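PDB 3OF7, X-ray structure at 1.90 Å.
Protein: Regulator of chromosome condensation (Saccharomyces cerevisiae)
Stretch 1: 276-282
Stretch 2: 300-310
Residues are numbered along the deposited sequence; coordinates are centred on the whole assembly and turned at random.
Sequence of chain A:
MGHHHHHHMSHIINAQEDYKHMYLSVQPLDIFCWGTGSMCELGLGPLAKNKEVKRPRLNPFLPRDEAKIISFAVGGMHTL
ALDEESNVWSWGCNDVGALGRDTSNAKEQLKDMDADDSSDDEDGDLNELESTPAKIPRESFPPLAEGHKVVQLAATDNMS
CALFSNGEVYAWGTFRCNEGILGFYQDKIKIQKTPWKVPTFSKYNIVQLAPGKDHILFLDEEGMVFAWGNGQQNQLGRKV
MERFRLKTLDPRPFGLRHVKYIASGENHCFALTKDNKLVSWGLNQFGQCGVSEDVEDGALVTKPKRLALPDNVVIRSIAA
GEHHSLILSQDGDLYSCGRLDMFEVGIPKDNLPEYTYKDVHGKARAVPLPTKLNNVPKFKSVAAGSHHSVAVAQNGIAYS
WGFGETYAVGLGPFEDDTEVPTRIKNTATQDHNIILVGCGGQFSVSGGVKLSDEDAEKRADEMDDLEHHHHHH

Stretch 1 276-282: NKLVSWG
Stretch 2 300-310: LVTKPKRLALP

Two segments of one chain run side by side in opposite senses and bury 610 Å² between them. The strand through Val279 and Ser280 crosses the strand through Lys305 at 139°, their axes approaching to 4.2 Å, so the pair is antiparallel but strongly twisted. Leu278, Val279, Ser280 and Trp281 are all extended, with phi/psi of -100/125, -118/154, -136/159 and -154/166; Pro304, Lys305 and Arg306 answer with -51/134, -125/140 and -70/134.

The register is fixed by two neighbouring bridges. Val279 and Arg306 form a non-hydrogen-bonded pair, CA to CA 4.3 Å, while Ser280 and Lys305 form a hydrogen-bonded pair, 5.4 Å between CA atoms. Ser280 N donates to Lys305 O at 2.9 Å, and Lys305 N returns the bond to Ser280 O, also 2.9 Å. Two residues along each chain, Leu307 N donates to Leu278 O at 2.9 Å, nearly straight at 168°. The return bond is not made directly: Leu278 N and Leu307 O stand 5.2 Å apart, and a water between them accepts from Leu278 N (water O to Leu278 N 2.8 Å) and donates to Leu307 O (water O to Leu307 O 3.1 Å). Several of these carbonyls also receive a CA-H...O contact: Val279 CA lies 3.2 Å from Lys305 O, and Pro304 CA 3.3 Å from Ser280 O.

Beyond Ser280 the register slips by two residues in a beta bulge, and the second segment turns a corner at Lys303 (phi/psi -97/112 at Val301, -83/-58 at Thr302, -92/137 at Lys303). Pairing resumes between Gly282 and Val301, CA to CA 4.9 Å, with Gly282 N to Val301 O and Val301 N to Gly282 O both 2.8 Å. Gly282 sits at phi/psi 104/-149, where a CB would jam against the carbonyl oxygen of Trp281; glycine suits this bend for that reason alone.

Side chains fill the hollows that this backbone leaves. Val279 (chi1 m) and Arg306 share one face, where Val279 CG2 rests 3.8 Å from Pro304 CB. The ring of Pro304, puckered C-gamma exo, is a compact bump that also meets the broad ring of Trp281 (chi1 p, chi2 100°) obliquely, Pro304 CG 4.0 Å from Trp281 CE3; Trp281 NE1 is hydrogen-bonded elsewhere in the structure.

On the opposite face, Ser280 (chi1 p) is small enough to leave room for a neighbour: Leu307 CD1 comes to 3.4 Å from Ser280 OG, a hydroxyl hydrogen-bonded elsewhere. Leu307 (m, 84°) points toward the first segment, and the same CD1 packs 3.9 Å from Leu278 CG. Leu278 (t, p) then reaches on with CD2 to within 4.4 Å of Leu309 CD2, a looser touch. Beta-branched Val301 (chi1 t) shares the Ser280 face and sets CG1 4.4 Å from Trp281 CB. Lys305, all four chi angles t, leaves its long chain exposed, as suits a charged residue. Lys277 (chi1 m) CG lies 4.0 Å from Arg306 (chi1 to chi3 t) NE, a loose contact between chains whose tips are not modelled.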

ATOM      1  N   ASN A 276     -19.652   9.520   4.926  1.00 31.85           N
ATOM      2  CA  ASN A 276     -19.538   8.255   4.174  1.00 31.04           C
ATOM      3  C   ASN A 276     -19.545   8.370   2.643  1.00 30.22           C
ATOM      4  O   ASN A 276     -19.888   7.419   1.943  1.00 30.48           O
ATOM      5  CB  ASN A 276     -20.551   7.193   4.657  0.90 31.59           C
ATOM      6  CG  ASN A 276     -20.178   5.770   4.216  0.70 31.95           C
ATOM      7  OD1 ASN A 276     -20.994   5.057   3.626  0.70 31.95           O
ATOM      8  ND2 ASN A 276     -18.939   5.363   4.488  0.70 32.81           N
ATOM      9  N   LYS A 277     -19.148   9.527   2.130  1.00 29.18           N
ATOM     10  CA  LYS A 277     -19.023   9.723   0.691  1.00 27.94           C
ATOM     11  C   LYS A 277     -17.568   9.503   0.272  1.00 26.74           C
ATOM     12  O   LYS A 277     -16.652  10.101   0.839  1.00 26.77           O
ATOM     13  CB  LYS A 277     -19.499  11.123   0.283  1.00 28.20           C
ATOM     14  CG  LYS A 277     -20.996  11.376   0.509  1.00 28.88           C
ATOM     15  N   LEU A 278     -17.371   8.632  -0.713  1.00 25.23           N
ATOM     16  CA  LEU A 278     -16.035   8.301  -1.201  1.00 23.81           C
ATOM     17  C   LEU A 278     -15.746   9.078  -2.484  1.00 22.90           C
ATOM     18  O   LEU A 278     -16.523   9.009  -3.445  1.00 22.36           O
ATOM     19  CB  LEU A 278     -15.920   6.792  -1.449  1.00 24.00           C
ATOM     20  CG  LEU A 278     -14.586   6.219  -1.949  1.00 24.17           C
ATOM     21  CD1 LEU A 278     -13.469   6.514  -0.960  1.00 22.93           C
ATOM     22  CD2 LEU A 278     -14.704   4.709  -2.209  1.00 24.46           C
ATOM     23  N   VAL A 279     -14.637   9.814  -2.487  1.00 21.61           N
ATOM     24  CA  VAL A 279     -14.191  10.550  -3.676  1.00 20.90           C
ATOM     25  C   VAL A 279     -12.818  10.056  -4.149  1.00 20.54           C
ATOM     26  O   VAL A 279     -12.026   9.542  -3.354  1.00 20.07           O
ATOM     27  CB  VAL A 279     -14.136  12.097  -3.434  1.00 20.67           C
ATOM     28  CG1 VAL A 279     -15.546  12.663  -3.195  1.00 21.31           C
ATOM     29  CG2 VAL A 279     -13.210  12.446  -2.281  1.00 20.95           C
ATOM     30  N   SER A 280     -12.544  10.227  -5.441  1.00 19.97           N
ATOM     31  CA  SER A 280     -11.230   9.916  -5.997  1.00 19.63           C
ATOM     32  C   SER A 280     -10.753  11.006  -6.946  1.00 19.13           C
ATOM     33  O   SER A 280     -11.560  11.796  -7.459  1.00 19.28           O
ATOM     34  CB  SER A 280     -11.256   8.569  -6.719  1.00 19.81           C
ATOM     35  OG  SER A 280     -12.270   8.553  -7.703  1.00 22.29           O
ATOM     36  N   TRP A 281      -9.442  11.055  -7.164  1.00 18.33           N
ATOM     37  CA  TRP A 281      -8.840  11.967  -8.137  1.00 17.91           C
ATOM     38  C   TRP A 281      -7.516  11.409  -8.647  1.00 17.49           C
ATOM     39  O   TRP A 281      -6.956  10.480  -8.060  1.00 17.26           O
ATOM     40  CB  TRP A 281      -8.630  13.366  -7.538  1.00 17.78           C
ATOM     41  CG  TRP A 281      -7.616  13.425  -6.429  1.00 17.26           C
ATOM     42  CD1 TRP A 281      -6.314  13.832  -6.537  1.00 17.31           C
ATOM     43  CD2 TRP A 281      -7.812  13.076  -5.051  1.00 17.66           C
ATOM     44  NE1 TRP A 281      -5.693  13.763  -5.319  1.00 17.59           N
ATOM     45  CE2 TRP A 281      -6.583  13.298  -4.388  1.00 17.12           C
ATOM     46  CE3 TRP A 281      -8.904  12.599  -4.312  1.00 17.27           C
ATOM     47  CZ2 TRP A 281      -6.409  13.059  -3.015  1.00 18.42           C
ATOM     48  CZ3 TRP A 281      -8.730  12.351  -2.940  1.00 18.45           C
ATOM     49  CH2 TRP A 281      -7.492  12.590  -2.311  1.00 18.33           C
ATOM     50  N   GLY A 282      -7.016  11.995  -9.732  1.00 17.38           N
ATOM     51  CA  GLY A 282      -5.726  11.610 -10.292  1.00 16.80           C
ATOM     52  C   GLY A 282      -5.877  10.766 -11.543  1.00 16.85           C
ATOM     53  O   GLY A 282      -6.849  10.913 -12.298  1.00 16.94           O
ATOM     54  N   LEU A 300      -7.498  12.256 -16.668  1.00 23.72           N
ATOM     55  CA  LEU A 300      -7.193  12.592 -15.279  1.00 23.90           C
ATOM     56  C   LEU A 300      -8.433  13.155 -14.617  1.00 24.20           C
ATOM     57  O   LEU A 300      -9.203  13.895 -15.241  1.00 24.32           O
ATOM     58  CB  LEU A 300      -6.066  13.619 -15.176  1.00 23.87           C
ATOM     59  CG  LEU A 300      -4.724  13.358 -15.859  1.00 24.02           C
ATOM     60  CD1 LEU A 300      -3.852  14.621 -15.791  1.00 24.62           C
ATOM     61  CD2 LEU A 300      -4.009  12.167 -15.233  1.00 22.35           C
ATOM     62  N   VAL A 301      -8.629  12.795 -13.357  1.00 24.08           N
ATOM     63  CA  VAL A 301      -9.701  13.370 -12.562  1.00 24.51           C
ATOM     64  C   VAL A 301      -9.058  14.492 -11.759  1.00 25.12           C
ATOM     65  O   VAL A 301      -8.199  14.255 -10.898  1.00 24.81           O
ATOM     66  CB  VAL A 301     -10.393  12.302 -11.676  1.00 24.01           C
ATOM     67  CG1 VAL A 301     -11.508  12.918 -10.830  1.00 23.72           C
ATOM     68  CG2 VAL A 301     -10.958  11.195 -12.547  1.00 24.00           C
ATOM     69  N   THR A 302      -9.442  15.724 -12.084  1.00 26.13           N
ATOM     70  CA  THR A 302      -8.819  16.897 -11.476  1.00 27.31           C
ATOM     71  C   THR A 302      -9.429  17.225 -10.111  1.00 27.73           C
ATOM     72  O   THR A 302      -8.731  17.254  -9.103  1.00 28.39           O
ATOM     73  CB  THR A 302      -8.863  18.119 -12.411  0.90 27.55           C
ATOM     74  OG1 THR A 302     -10.215  18.354 -12.820  0.90 28.51           O
ATOM     75  CG2 THR A 302      -7.993  17.871 -13.646  1.00 27.88           C
ATOM     76  N   LYS A 303     -10.730  17.465 -10.074  1.00 28.30           N
ATOM     77  CA  LYS A 303     -11.397  17.669  -8.795  1.00 28.86           C
ATOM     78  C   LYS A 303     -11.932  16.342  -8.284  1.00 28.83           C
ATOM     79  O   LYS A 303     -12.493  15.569  -9.060  1.00 28.76           O
ATOM     80  CB  LYS A 303     -12.515  18.700  -8.913  1.00 28.90           C
ATOM     81  CG  LYS A 303     -12.018  20.137  -8.813  1.00 30.30           C
ATOM     82  N   PRO A 304     -11.766  16.071  -6.976  1.00 29.28           N
ATOM     83  CA  PRO A 304     -12.253  14.812  -6.420  1.00 29.38           C
ATOM     84  C   PRO A 304     -13.703  14.571  -6.802  1.00 29.78           C
ATOM     85  O   PRO A 304     -14.533  15.485  -6.720  1.00 29.84           O
ATOM     86  CB  PRO A 304     -12.107  15.018  -4.914  1.00 29.35           C
ATOM     87  CG  PRO A 304     -10.968  15.965  -4.789  1.00 29.57           C
ATOM     88  CD  PRO A 304     -11.130  16.911  -5.945  1.00 29.26           C
ATOM     89  N   LYS A 305     -13.992  13.351  -7.237  1.00 30.13           N
ATOM     90  CA  LYS A 305     -15.293  13.001  -7.780  1.00 30.77           C
ATOM     91  C   LYS A 305     -15.857  11.804  -7.026  1.00 30.93           C
ATOM     92  O   LYS A 305     -15.122  10.874  -6.698  1.00 30.13           O
ATOM     93  CB  LYS A 305     -15.146  12.675  -9.264  1.00 31.01           C
ATOM     94  CG  LYS A 305     -16.434  12.662 -10.053  1.00 32.47           C
ATOM     95  CD  LYS A 305     -16.146  12.824 -11.543  1.00 34.82           C
ATOM     96  CE  LYS A 305     -17.425  12.723 -12.356  1.00 36.30           C
ATOM     97  NZ  LYS A 305     -17.182  13.025 -13.795  1.00 37.75           N
ATOM     98  N   ARG A 306     -17.163  11.831  -6.763  1.00 31.32           N
ATOM     99  CA  ARG A 306     -17.821  10.781  -5.994  1.00 31.99           C
ATOM    100  C   ARG A 306     -17.910   9.457  -6.752  1.00 32.41           C
ATOM    101  O   ARG A 306     -18.266   9.425  -7.930  1.00 32.11           O
ATOM    102  CB  ARG A 306     -19.225  11.224  -5.561  1.00 32.23           C
ATOM    103  CG  ARG A 306     -19.866  10.280  -4.547  1.00 33.42           C
ATOM    104  CD  ARG A 306     -21.218  10.771  -4.057  1.00 35.75           C
ATOM    105  NE  ARG A 306     -21.803   9.837  -3.096  1.00 37.21           N
ATOM    106  N   LEU A 307     -17.570   8.369  -6.064  1.00 32.93           N
ATOM    107  CA  LEU A 307     -17.822   7.026  -6.572  1.00 34.00           C
ATOM    108  C   LEU A 307     -19.243   6.622  -6.198  1.00 35.04           C
ATOM    109  O   LEU A 307     -19.676   6.843  -5.069  1.00 35.83           O
ATOM    110  CB  LEU A 307     -16.834   6.019  -5.972  1.00 33.35           C
ATOM    111  CG  LEU A 307     -15.378   6.006  -6.448  1.00 32.63           C
ATOM    112  CD1 LEU A 307     -14.528   7.041  -5.722  1.00 30.57           C
ATOM    113  CD2 LEU A 307     -14.792   4.614  -6.265  1.00 31.67           C
ATOM    114  N   ALA A 308     -19.971   6.034  -7.135  1.00 36.53           N
ATOM    115  CA  ALA A 308     -21.295   5.510  -6.820  1.00 37.93           C
ATOM    116  C   ALA A 308     -21.155   4.111  -6.227  1.00 38.74           C
ATOM    117  O   ALA A 308     -20.594   3.209  -6.851  1.00 38.65           O
ATOM    118  CB  ALA A 308     -22.198   5.504  -8.058  1.00 37.97           C
ATOM    119  N   LEU A 309     -21.624   3.956  -4.992  1.00 39.83           N
ATOM    120  CA  LEU A 309     -21.656   2.659  -4.325  1.00 40.79           C
ATOM    121  C   LEU A 309     -23.040   2.444  -3.732  1.00 41.33           C
ATOM    122  O   LEU A 309     -23.637   3.387  -3.213  1.00 41.30           O
ATOM    123  CB  LEU A 309     -20.606   2.582  -3.206  1.00 40.77           C
ATOM    124  CG  LEU A 309     -19.135   2.206  -3.451  1.00 41.19           C
ATOM    125  CD1 LEU A 309     -18.983   0.885  -4.212  1.00 41.40           C
ATOM    126  CD2 LEU A 309     -18.384   3.322  -4.150  1.00 41.98           C
ATOM    127  N   PRO A 310     -23.561   1.204  -3.807  1.00 42.00           N
ATOM    128  CA  PRO A 310     -24.831   0.880  -3.150  1.00 42.44           C
ATOM    129  C   PRO A 310     -24.929   1.511  -1.754  1.00 42.65           C
ATOM    130  O   PRO A 310     -23.915   1.658  -1.066  1.00 43.02           O
ATOM    131  CB  PRO A 310     -24.798  -0.654  -3.045  1.00 42.54           C
ATOM    132  CG  PRO A 310     -23.651  -1.120  -3.956  1.00 42.57           C
ATOM    133  CD  PRO A 310     -23.075   0.090  -4.640  1.00 42.13           C
TER
HETATM  134  O   HOH W   1     -19.572   7.507  -2.032  1.00 32.48           O